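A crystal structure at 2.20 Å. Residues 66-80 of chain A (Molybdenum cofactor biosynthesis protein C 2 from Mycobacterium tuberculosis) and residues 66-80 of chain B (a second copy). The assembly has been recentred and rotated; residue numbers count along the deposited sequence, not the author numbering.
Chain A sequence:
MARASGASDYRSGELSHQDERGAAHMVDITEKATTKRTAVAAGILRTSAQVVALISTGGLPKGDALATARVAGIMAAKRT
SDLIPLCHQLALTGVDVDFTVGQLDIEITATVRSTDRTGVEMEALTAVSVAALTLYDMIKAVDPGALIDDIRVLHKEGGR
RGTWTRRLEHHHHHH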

# COMPACT_ATOMS: atom_id res chain seq x y z
N LEU A 66 22.29 -5.13 7.33
CA LEU A 66 22.55 -5.23 5.90
C LEU A 66 21.47 -6.01 5.18
O LEU A 66 21.01 -5.60 4.10
N ALA A 67 21.04 -7.13 5.77
CA ALA A 67 20.01 -7.97 5.17
C ALA A 67 18.68 -7.23 5.17
O ALA A 67 17.96 -7.25 4.18
N THR A 68 18.38 -6.56 6.28
CA THR A 68 17.12 -5.82 6.42
C THR A 68 17.05 -4.63 5.45
O THR A 68 16.03 -4.43 4.79
N ALA A 69 18.14 -3.87 5.37
CA ALA A 69 18.26 -2.76 4.44
C ALA A 69 18.21 -3.20 2.99
O ALA A 69 17.64 -2.51 2.16
N ARG A 70 18.83 -4.34 2.67
CA ARG A 70 18.86 -4.83 1.28
C ARG A 70 17.45 -5.14 0.83
O ARG A 70 17.02 -4.74 -0.25
N VAL A 71 16.72 -5.82 1.71
CA VAL A 71 15.36 -6.22 1.41
C VAL A 71 14.46 -4.98 1.29
O VAL A 71 13.68 -4.89 0.32
N ALA A 72 14.59 -4.04 2.22
CA ALA A 72 13.80 -2.79 2.19
C ALA A 72 14.00 -2.00 0.90
O ALA A 72 13.04 -1.52 0.29
N GLY A 73 15.27 -1.85 0.51
CA GLY A 73 15.62 -1.17 -0.73
C GLY A 73 15.11 -1.88 -1.98
O GLY A 73 14.59 -1.23 -2.89
N ILE A 74 15.25 -3.20 -2.02
CA ILE A 74 14.73 -3.97 -3.16
C ILE A 74 13.21 -3.75 -3.32
O ILE A 74 12.74 -3.51 -4.44
N MET A 75 12.48 -3.84 -2.22
CA MET A 75 11.05 -3.59 -2.22
C MET A 75 10.72 -2.14 -2.56
O MET A 75 9.75 -1.88 -3.26
N ALA A 76 11.53 -1.20 -2.09
CA ALA A 76 11.30 0.22 -2.36
C ALA A 76 11.44 0.55 -3.84
O ALA A 76 10.71 1.41 -4.36
N ALA A 77 12.36 -0.13 -4.52
CA ALA A 77 12.51 0.02 -5.96
C ALA A 77 11.19 -0.24 -6.66
O ALA A 77 10.77 0.53 -7.52
N LYS A 78 10.52 -1.33 -6.28
CA LYS A 78 9.24 -1.72 -6.90
C LYS A 78 8.10 -0.75 -6.59
O LYS A 78 7.13 -0.68 -7.34
N ARG A 79 8.24 -0.01 -5.50
CA ARG A 79 7.21 0.90 -5.01
C ARG A 79 7.40 2.34 -5.49
O ARG A 79 6.65 3.23 -5.07
N THR A 80 8.39 2.57 -6.34
CA THR A 80 8.78 3.94 -6.72
C THR A 80 7.58 4.77 -7.19
O THR A 80 7.41 5.92 -6.76
N LEU B 66 16.32 -17.23 5.20
CA LEU B 66 15.79 -16.99 6.55
C LEU B 66 15.64 -15.50 6.86
O LEU B 66 14.58 -15.05 7.30
N ALA B 67 16.70 -14.73 6.63
CA ALA B 67 16.68 -13.29 6.85
C ALA B 67 15.63 -12.62 5.98
O ALA B 67 14.89 -11.77 6.45
N THR B 68 15.56 -13.03 4.71
CA THR B 68 14.60 -12.44 3.78
C THR B 68 13.16 -12.70 4.25
O THR B 68 12.33 -11.80 4.25
N ALA B 69 12.90 -13.93 4.67
CA ALA B 69 11.55 -14.32 5.07
C ALA B 69 11.14 -13.72 6.40
O ALA B 69 9.98 -13.38 6.59
N ARG B 70 12.09 -13.58 7.32
CA ARG B 70 11.83 -12.90 8.58
C ARG B 70 11.35 -11.47 8.33
O ARG B 70 10.33 -11.06 8.89
N VAL B 71 12.07 -10.75 7.47
CA VAL B 71 11.73 -9.36 7.13
C VAL B 71 10.38 -9.29 6.42
O VAL B 71 9.57 -8.40 6.71
N ALA B 72 10.12 -10.22 5.51
CA ALA B 72 8.82 -10.26 4.82
C ALA B 72 7.65 -10.54 5.78
O ALA B 72 6.57 -9.93 5.65
N GLY B 73 7.88 -11.45 6.74
CA GLY B 73 6.87 -11.79 7.76
C GLY B 73 6.57 -10.63 8.70
O GLY B 73 5.42 -10.40 9.08
N ILE B 74 7.60 -9.86 9.04
CA ILE B 74 7.44 -8.70 9.92
C ILE B 74 6.62 -7.62 9.22
O ILE B 74 5.63 -7.12 9.77
N MET B 75 7.01 -7.29 7.99
CA MET B 75 6.31 -6.28 7.21
C MET B 75 4.86 -6.67 6.95
O MET B 75 3.96 -5.84 7.03
N ALA B 76 4.62 -7.95 6.66
CA ALA B 76 3.27 -8.41 6.38
C ALA B 76 2.40 -8.34 7.62
O ALA B 76 1.23 -7.98 7.53
N ALA B 77 2.96 -8.67 8.78
CA ALA B 77 2.20 -8.50 10.03
C ALA B 77 1.54 -7.12 10.11
O ALA B 77 0.37 -7.01 10.48
N LYS B 78 2.30 -6.08 9.77
CA LYS B 78 1.84 -4.69 9.77
C LYS B 78 0.79 -4.44 8.68
O LYS B 78 -0.07 -3.58 8.84
N ARG B 79 0.88 -5.18 7.57
CA ARG B 79 -0.02 -4.99 6.43
C ARG B 79 -1.30 -5.82 6.52
O ARG B 79 -2.11 -5.84 5.60
N THR B 80 -1.49 -6.51 7.65
CA THR B 80 -2.65 -7.39 7.83
C THR B 80 -3.98 -6.76 7.43
O THR B 80 -4.72 -7.33 6.63

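The two stretches meet through a small, largely apolar contact without hydrogen bonds, built from the same residues on each chain and closed at one end by a pair of like-charged arginines. The helices cross at -61° with their axes 9.5 Å apart at closest approach, and the two stretches together bury 403 Å².

Residues 67, 71, 75 and 79 of both chains direct their CA-to-CB bonds toward the partner, a spacing of four that keeps them along one side. At the first position the methyl groups meet directly, Ala A67 CB lying 3.9 Å from Ala B67 CB, and the two CA atoms are 6.5 Å apart. One turn on, Val A71 and Val B71, both t, bring their CG1 atoms to 3.8 Å. Their CG2 methyls turn to the threonines, which point sideways in the m rotamer: Thr A68 OG1 is 3.9 Å from Val B71 CG2, and Val A71 CG2 is 4.0 Å from Thr B68 OG1. These are van der Waals contacts, and both threonine hydroxyls hydrogen-bond just outside the stretches.

The methionines share chi1 m and chi2 t but differ in chi3, -109° in Met A75 and 79° in Met B75, yet each CE lies against the other's sulfur: Met A75 CE is 3.5 Å from Met B75 SD, and Met B75 CE is 3.6 Å from Met A75 SD. Met A75 CE is also 4.2 Å from Val B71 CG1.

Beyond them, Arg A79 NH2 approaches Arg B79 NH1 to 3.5 Å, with Arg B79 NH1 over one face of the Arg A79 guanidinium. The two arginine side chains adopt different conformations, Arg A79 more extended with chi3 t, Arg B79 folded through three m angles. Arg B79 NE and NH2 are hydrogen-bonded to residues flanking the stretches.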

# COMPACT_ATOMS: atom_id res chain seq x y z
CB LEU A 66 23.93 -5.83 5.62
CG LEU A 66 25.16 -4.95 5.92
CD1 LEU A 66 26.43 -5.61 5.37
CD2 LEU A 66 25.03 -3.56 5.34
CB ALA A 67 19.88 -9.26 5.93
CB THR A 68 16.93 -5.36 7.88
OG1 THR A 68 16.99 -6.51 8.73
CG2 THR A 68 15.58 -4.69 8.06
CB ALA A 69 19.55 -2.00 4.71
CB ARG A 70 19.74 -6.08 1.13
CG ARG A 70 19.40 -6.95 -0.08
CD ARG A 70 20.62 -7.66 -0.68
NE ARG A 70 21.54 -8.10 0.36
CZ ARG A 70 22.83 -7.77 0.43
NH1 ARG A 70 23.39 -7.02 -0.50
NH2 ARG A 70 23.57 -8.23 1.44
CB VAL A 71 14.86 -7.25 2.45
CG1 VAL A 71 13.40 -7.54 2.29
CG2 VAL A 71 15.65 -8.55 2.29
CB ALA A 72 14.13 -1.91 3.40
CB ILE A 74 15.05 -5.48 -3.05
CG1 ILE A 74 16.52 -5.72 -3.42
CG2 ILE A 74 14.13 -6.31 -3.98
CD1 ILE A 74 17.06 -7.10 -2.97
CB MET A 75 10.46 -3.97 -0.85
CG MET A 75 10.56 -5.45 -0.57
SD MET A 75 9.86 -5.93 1.02
CE MET A 75 11.32 -6.32 1.94
CB ALA A 76 12.23 1.09 -1.55
CB ALA A 77 13.58 -0.92 -6.49
CB LYS A 78 8.86 -3.16 -6.49
CG LYS A 78 9.78 -4.24 -7.07
CD LYS A 78 9.36 -5.64 -6.66
CE LYS A 78 9.99 -6.05 -5.32
NZ LYS A 78 9.38 -7.31 -4.79
CB ARG A 79 7.18 0.88 -3.48
CG ARG A 79 6.96 -0.50 -2.90
CD ARG A 79 6.02 -0.42 -1.74
NE ARG A 79 5.40 -1.72 -1.48
CZ ARG A 79 4.11 -1.88 -1.20
NH1 ARG A 79 3.27 -0.85 -1.16
NH2 ARG A 79 3.65 -3.10 -0.96
CB THR A 80 9.93 3.94 -7.77
OG1 THR A 80 11.10 3.34 -7.19
CG2 THR A 80 10.28 5.38 -8.20
CB LEU B 66 16.63 -17.70 7.62
CG LEU B 66 16.82 -19.23 7.65
CD1 LEU B 66 17.38 -19.70 9.01
CD2 LEU B 66 15.55 -20.01 7.32
CB ALA B 67 18.07 -12.67 6.60
CB THR B 68 14.85 -12.90 2.32
OG1 THR B 68 16.17 -12.51 1.92
CG2 THR B 68 13.85 -12.27 1.34
CB ALA B 69 11.42 -15.84 5.09
CB ARG B 70 13.07 -12.92 9.49
CG ARG B 70 12.95 -12.09 10.76
CD ARG B 70 13.71 -12.72 11.94
NE ARG B 70 14.94 -13.40 11.52
CZ ARG B 70 15.38 -14.55 12.01
NH1 ARG B 70 14.71 -15.18 12.97
NH2 ARG B 70 16.50 -15.07 11.54
CB VAL B 71 12.83 -8.64 6.28
CG1 VAL B 71 12.38 -7.23 5.90
CG2 VAL B 71 14.15 -8.56 7.03
CB ALA B 72 8.85 -11.29 3.68
CB ILE B 74 8.79 -8.18 10.44
CG1 ILE B 74 9.35 -9.16 11.48
CG2 ILE B 74 8.65 -6.78 11.06
CD1 ILE B 74 10.84 -8.98 11.77
CB MET B 75 7.04 -6.03 5.90
CG MET B 75 8.38 -5.31 6.09
SD MET B 75 9.35 -5.24 4.57
CE MET B 75 8.51 -3.89 3.72
CB ALA B 76 3.27 -9.82 5.80
CB ALA B 77 3.10 -8.72 11.24
CB LYS B 78 3.02 -3.72 9.60
CG LYS B 78 4.03 -3.73 10.78
CD LYS B 78 5.48 -3.69 10.30
CE LYS B 78 5.97 -2.27 10.22
NZ LYS B 78 7.33 -2.17 9.66
CB ARG B 79 0.70 -5.31 5.10
CG ARG B 79 2.04 -4.59 4.87
CD ARG B 79 1.91 -3.06 4.91
NE ARG B 79 1.03 -2.52 3.87
CZ ARG B 79 1.43 -2.10 2.66
NH1 ARG B 79 2.71 -2.15 2.31
NH2 ARG B 79 0.53 -1.62 1.81
CB THR B 80 -2.71 -7.97 9.27
OG1 THR B 80 -1.53 -8.77 9.49
CG2 THR B 80 -3.97 -8.86 9.46